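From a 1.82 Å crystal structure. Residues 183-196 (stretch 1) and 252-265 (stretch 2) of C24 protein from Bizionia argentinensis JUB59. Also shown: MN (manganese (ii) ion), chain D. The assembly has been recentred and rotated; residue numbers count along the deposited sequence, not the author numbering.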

# COMPACT_ATOMS: atom_id res chain seq x y z
N GLY A 183 8.68 5.75 -7.42
CA GLY A 183 7.36 5.70 -8.03
C GLY A 183 6.91 7.04 -8.59
O GLY A 183 7.51 8.08 -8.30
N THR A 184 5.86 7.01 -9.43
CA THR A 184 5.31 8.23 -10.06
C THR A 184 3.81 8.11 -10.13
O THR A 184 3.30 7.00 -10.34
CB THR A 184 5.87 8.48 -11.49
OG1 THR A 184 5.55 7.35 -12.31
CG2 THR A 184 7.37 8.73 -11.52
N LYS A 185 3.10 9.23 -9.97
CA LYS A 185 1.65 9.24 -10.03
C LYS A 185 1.18 8.93 -11.48
O LYS A 185 0.19 8.23 -11.68
CB LYS A 185 1.16 10.63 -9.59
CG LYS A 185 -0.33 10.77 -9.38
CD LYS A 185 -0.73 12.19 -8.89
CE LYS A 185 -0.38 12.48 -7.42
NZ LYS A 185 -1.14 13.65 -6.85
N LYS A 186 1.92 9.49 -12.47
CA LYS A 186 1.65 9.36 -13.91
C LYS A 186 2.82 8.71 -14.63
O LYS A 186 3.97 8.89 -14.23
CB LYS A 186 1.44 10.76 -14.53
CG LYS A 186 0.31 11.63 -13.95
CD LYS A 186 -1.07 11.05 -14.05
CE LYS A 186 -2.04 11.98 -13.35
NZ LYS A 186 -3.43 11.79 -13.81
N VAL A 187 2.54 8.04 -15.75
CA VAL A 187 3.57 7.42 -16.61
C VAL A 187 3.09 7.51 -18.06
O VAL A 187 1.89 7.51 -18.30
CB VAL A 187 3.85 5.96 -16.16
CG1 VAL A 187 2.65 5.02 -16.39
CG2 VAL A 187 5.17 5.40 -16.66
N THR A 188 4.02 7.58 -19.01
CA THR A 188 3.67 7.62 -20.43
C THR A 188 4.30 6.41 -21.10
O THR A 188 5.53 6.28 -21.10
CB THR A 188 4.10 8.95 -21.07
OG1 THR A 188 3.43 10.02 -20.43
CG2 THR A 188 3.80 9.01 -22.59
N PRO A 189 3.50 5.49 -21.71
CA PRO A 189 4.10 4.34 -22.40
C PRO A 189 4.91 4.80 -23.61
O PRO A 189 4.60 5.82 -24.23
CB PRO A 189 2.88 3.51 -22.84
CG PRO A 189 1.79 4.49 -22.96
CD PRO A 189 2.03 5.45 -21.81
N SER A 190 5.98 4.08 -23.89
CA SER A 190 6.85 4.38 -25.03
C SER A 190 7.28 3.07 -25.65
O SER A 190 7.18 2.01 -25.03
CB SER A 190 8.05 5.23 -24.59
OG SER A 190 8.88 4.56 -23.66
N GLY A 191 7.73 3.14 -26.90
CA GLY A 191 8.18 1.95 -27.58
C GLY A 191 8.59 2.25 -29.00
O GLY A 191 8.53 3.39 -29.44
N ASN A 192 8.96 1.20 -29.72
CA ASN A 192 9.47 1.30 -31.08
C ASN A 192 8.76 0.39 -32.05
O ASN A 192 8.25 -0.66 -31.67
CB ASN A 192 10.96 0.95 -31.08
CG ASN A 192 11.78 1.96 -30.32
OD1 ASN A 192 11.96 3.11 -30.76
ND2 ASN A 192 12.23 1.58 -29.13
N LEU A 193 8.80 0.78 -33.33
CA LEU A 193 8.22 0.00 -34.42
C LEU A 193 9.34 -0.49 -35.31
O LEU A 193 10.34 0.22 -35.50
CB LEU A 193 7.27 0.89 -35.26
CG LEU A 193 5.89 1.30 -34.66
CD1 LEU A 193 5.17 0.15 -34.07
CD2 LEU A 193 6.02 2.36 -33.55
N ASP A 194 9.16 -1.67 -35.91
CA ASP A 194 10.18 -2.18 -36.83
C ASP A 194 9.98 -1.52 -38.22
O ASP A 194 9.00 -0.78 -38.40
CB ASP A 194 10.17 -3.72 -36.88
CG ASP A 194 8.89 -4.38 -37.37
OD1 ASP A 194 7.84 -3.72 -37.37
OD2 ASP A 194 8.96 -5.55 -37.77
N SER A 195 10.94 -1.71 -39.15
CA SER A 195 10.95 -1.09 -40.49
C SER A 195 10.42 -2.06 -41.53
O SER A 195 10.77 -3.24 -41.47
CB SER A 195 12.36 -0.65 -40.89
OG SER A 195 12.79 0.43 -40.10
N ARG A 196 9.55 -1.58 -42.45
CA ARG A 196 8.97 -2.44 -43.49
C ARG A 196 9.03 -1.77 -44.84
O ARG A 196 8.99 -0.53 -44.94
CB ARG A 196 7.52 -2.82 -43.17
CG ARG A 196 7.29 -3.45 -41.78
CD ARG A 196 7.30 -4.98 -41.80
NE ARG A 196 7.20 -5.54 -40.44
CZ ARG A 196 6.10 -6.05 -39.90
NH1 ARG A 196 4.97 -6.10 -40.60
NH2 ARG A 196 6.11 -6.52 -38.66
N HIS A 252 10.52 1.80 -44.21
CA HIS A 252 10.02 2.91 -43.41
C HIS A 252 9.55 2.38 -42.06
O HIS A 252 9.19 1.20 -41.95
CB HIS A 252 8.84 3.64 -44.10
CG HIS A 252 7.54 2.93 -43.93
ND1 HIS A 252 7.26 1.76 -44.61
CD2 HIS A 252 6.50 3.22 -43.11
CE1 HIS A 252 6.06 1.39 -44.21
NE2 HIS A 252 5.57 2.23 -43.29
N SER A 253 9.51 3.26 -41.07
CA SER A 253 9.00 2.95 -39.74
C SER A 253 8.10 4.11 -39.34
O SER A 253 7.83 4.97 -40.17
CB SER A 253 10.15 2.80 -38.75
OG SER A 253 9.66 2.21 -37.56
N HIS A 254 7.61 4.14 -38.08
CA HIS A 254 6.81 5.25 -37.56
C HIS A 254 7.28 5.52 -36.14
O HIS A 254 7.87 4.64 -35.53
CB HIS A 254 5.30 4.95 -37.55
CG HIS A 254 4.73 4.61 -38.90
ND1 HIS A 254 4.05 5.54 -39.65
CD2 HIS A 254 4.75 3.43 -39.57
CE1 HIS A 254 3.67 4.91 -40.75
NE2 HIS A 254 4.10 3.65 -40.76
N THR A 255 7.06 6.72 -35.64
CA THR A 255 7.37 7.08 -34.26
C THR A 255 6.07 6.92 -33.47
O THR A 255 5.03 7.40 -33.88
CB THR A 255 7.91 8.53 -34.18
OG1 THR A 255 9.18 8.54 -34.82
CG2 THR A 255 8.06 9.04 -32.71
N PHE A 256 6.16 6.28 -32.31
CA PHE A 256 5.04 6.13 -31.40
C PHE A 256 5.11 7.25 -30.36
O PHE A 256 6.18 7.45 -29.77
CB PHE A 256 5.12 4.75 -30.69
CG PHE A 256 4.04 4.55 -29.64
CD1 PHE A 256 2.74 4.20 -30.02
CD2 PHE A 256 4.31 4.71 -28.29
CE1 PHE A 256 1.74 4.00 -29.06
CE2 PHE A 256 3.32 4.51 -27.33
CZ PHE A 256 2.03 4.20 -27.72
N THR A 257 3.99 7.94 -30.13
CA THR A 257 3.85 8.99 -29.11
C THR A 257 2.77 8.52 -28.14
O THR A 257 1.59 8.52 -28.50
CB THR A 257 3.57 10.38 -29.73
OG1 THR A 257 4.68 10.74 -30.55
CG2 THR A 257 3.35 11.47 -28.67
N GLY A 258 3.16 8.10 -26.94
CA GLY A 258 2.18 7.61 -25.97
C GLY A 258 1.37 8.69 -25.30
O GLY A 258 1.78 9.85 -25.23
N ASN A 259 0.17 8.31 -24.79
CA ASN A 259 -0.67 9.21 -24.01
C ASN A 259 -0.35 8.93 -22.54
O ASN A 259 -0.15 7.78 -22.18
CB ASN A 259 -2.15 8.93 -24.24
CG ASN A 259 -2.60 9.25 -25.65
OD1 ASN A 259 -3.30 8.46 -26.30
ND2 ASN A 259 -2.17 10.38 -26.15
N GLN A 260 -0.33 9.96 -21.70
CA GLN A 260 -0.07 9.81 -20.26
C GLN A 260 -1.18 8.96 -19.62
O GLN A 260 -2.35 9.06 -20.00
CB GLN A 260 0.00 11.18 -19.59
CG GLN A 260 0.43 11.11 -18.11
CD GLN A 260 0.73 12.49 -17.59
OE1 GLN A 260 -0.17 13.31 -17.40
NE2 GLN A 260 2.01 12.80 -17.40
N GLN A 261 -0.81 8.11 -18.66
CA GLN A 261 -1.78 7.28 -17.96
C GLN A 261 -1.54 7.40 -16.45
O GLN A 261 -0.46 7.81 -16.02
CB GLN A 261 -1.75 5.84 -18.46
CG GLN A 261 -0.48 5.10 -18.14
CD GLN A 261 -0.36 3.80 -18.91
OE1 GLN A 261 -0.70 3.69 -20.09
NE2 GLN A 261 0.16 2.77 -18.25
N ASP A 262 -2.57 7.10 -15.67
CA ASP A 262 -2.53 7.16 -14.21
C ASP A 262 -1.94 5.82 -13.69
O ASP A 262 -2.48 4.74 -13.94
CB ASP A 262 -3.93 7.44 -13.65
CG ASP A 262 -3.95 7.85 -12.19
OD1 ASP A 262 -3.15 7.29 -11.41
OD2 ASP A 262 -4.78 8.70 -11.82
N ASN A 263 -0.81 5.93 -13.00
CA ASN A 263 -0.04 4.78 -12.52
C ASN A 263 -0.59 4.18 -11.21
O ASN A 263 -0.09 3.16 -10.74
CB ASN A 263 1.42 5.19 -12.37
CG ASN A 263 2.41 4.09 -12.56
OD1 ASN A 263 2.14 3.04 -13.14
ND2 ASN A 263 3.59 4.32 -12.07
N ARG A 264 -1.61 4.80 -10.64
CA ARG A 264 -2.15 4.38 -9.34
C ARG A 264 -3.19 3.29 -9.40
O ARG A 264 -4.12 3.37 -10.20
CB ARG A 264 -2.69 5.56 -8.56
CG ARG A 264 -1.61 6.61 -8.28
CD ARG A 264 -2.24 7.88 -7.77
NE ARG A 264 -3.03 8.56 -8.79
CZ ARG A 264 -3.58 9.75 -8.63
NH1 ARG A 264 -3.43 10.41 -7.49
NH2 ARG A 264 -4.27 10.31 -9.61
N ALA A 265 -3.03 2.30 -8.51
CA ALA A 265 -3.99 1.22 -8.32
C ALA A 265 -5.15 1.82 -7.45
O ALA A 265 -5.00 2.97 -6.97
CB ALA A 265 -3.31 0.07 -7.59
MN MN D . 3.65 1.91 -42.11
O HOH W 1 -6.24 10.26 -13.43
O HOH W 2 4.08 10.63 -17.68
O HOH W 3 5.81 7.65 -25.92
O HOH W 4 8.81 5.22 -31.48
O HOH W 5 7.55 6.15 -27.77
O HOH W 6 9.71 3.54 -33.74

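What do the two backbones offer each other directly? The stretches run roughly antiparallel and are tied by main-chain hydrogen bonds at both ends. Val 187 and Gln 261 form a reciprocal pair, Val 187 N to Gln 261 O at 3.0 Å and Gln 261 N to Val 187 O at 2.8 Å; Asn 263 N adds a bond to Lys 185 O at 2.8 Å. Toward the other end, Arg 196 N reaches His 252 O at 2.8 Å and His 252 N returns to Arg 196 O at 2.9 Å. The His 252 ring leans back to the same carbonyl, its ND1 making a weak bond to Arg 196 O at 2.9 Å.

What joins the backbones where their amides and carbonyls do not bond directly? Between Pro 189 and Leu 193, waters take over the pairing. Water 3 donates to Pro 189 O (2.8 Å) and accepts from Gly 258 N (2.9 Å). Waters 4 and 5 link Gly 191 to Phe 256, each joining the carbonyl of one residue to the amide of the other, and water 6 connects Leu 193 N (2.9 Å) with His 254 O (2.8 Å). Gly 258 suits its place because a CB there would lie 2.1 Å from Pro 189 O; without one, its CA makes a CA-H...O contact to that oxygen at 3.5 Å.

How do polar and charged side chains contribute? Asn 263 points toward the first stretch, and its ND2 donates to Thr 184 O at 3.2 Å. The Ser 253 hydroxyl lies 2.9 Å from Leu 193 O and 3.2 Å from Asp 194 O, close enough for its OG proton to serve either. Asp 262 is held by Arg 264 in a salt bridge, OD2 to NH2 at 2.8 Å, while Lys 186 NZ makes a longer one to Asp 262 OD2 at 3.9 Å, supplemented by water 1. The aliphatic part of Lys 185 covers one face of the Arg 264 guanidinium, CG to CZ at 3.5 Å.

What is buried? The contact buries 1091 Å² in all. Leu 193 and Phe 256 both point toward the opposing stretch, and their apolar side chains cover each other, CD2 to CB at 3.8 Å, while Pro 189 O and Ser 190 CA approach the Phe 256 ring at its edge. The Val 187 and Gln 261 side chains lie on the same face of the sheet, so the branched valine packs on the aliphatic part of the glutamine, Val 187 CG1 resting 3.6 Å from Gln 261 CG. Manganese binds His 252 NE2 at 2.3 Å and His 254 NE2 at 2.2 Å, with further ligands elsewhere in the structure, and so holds the start of the second stretch in place beside Arg 196.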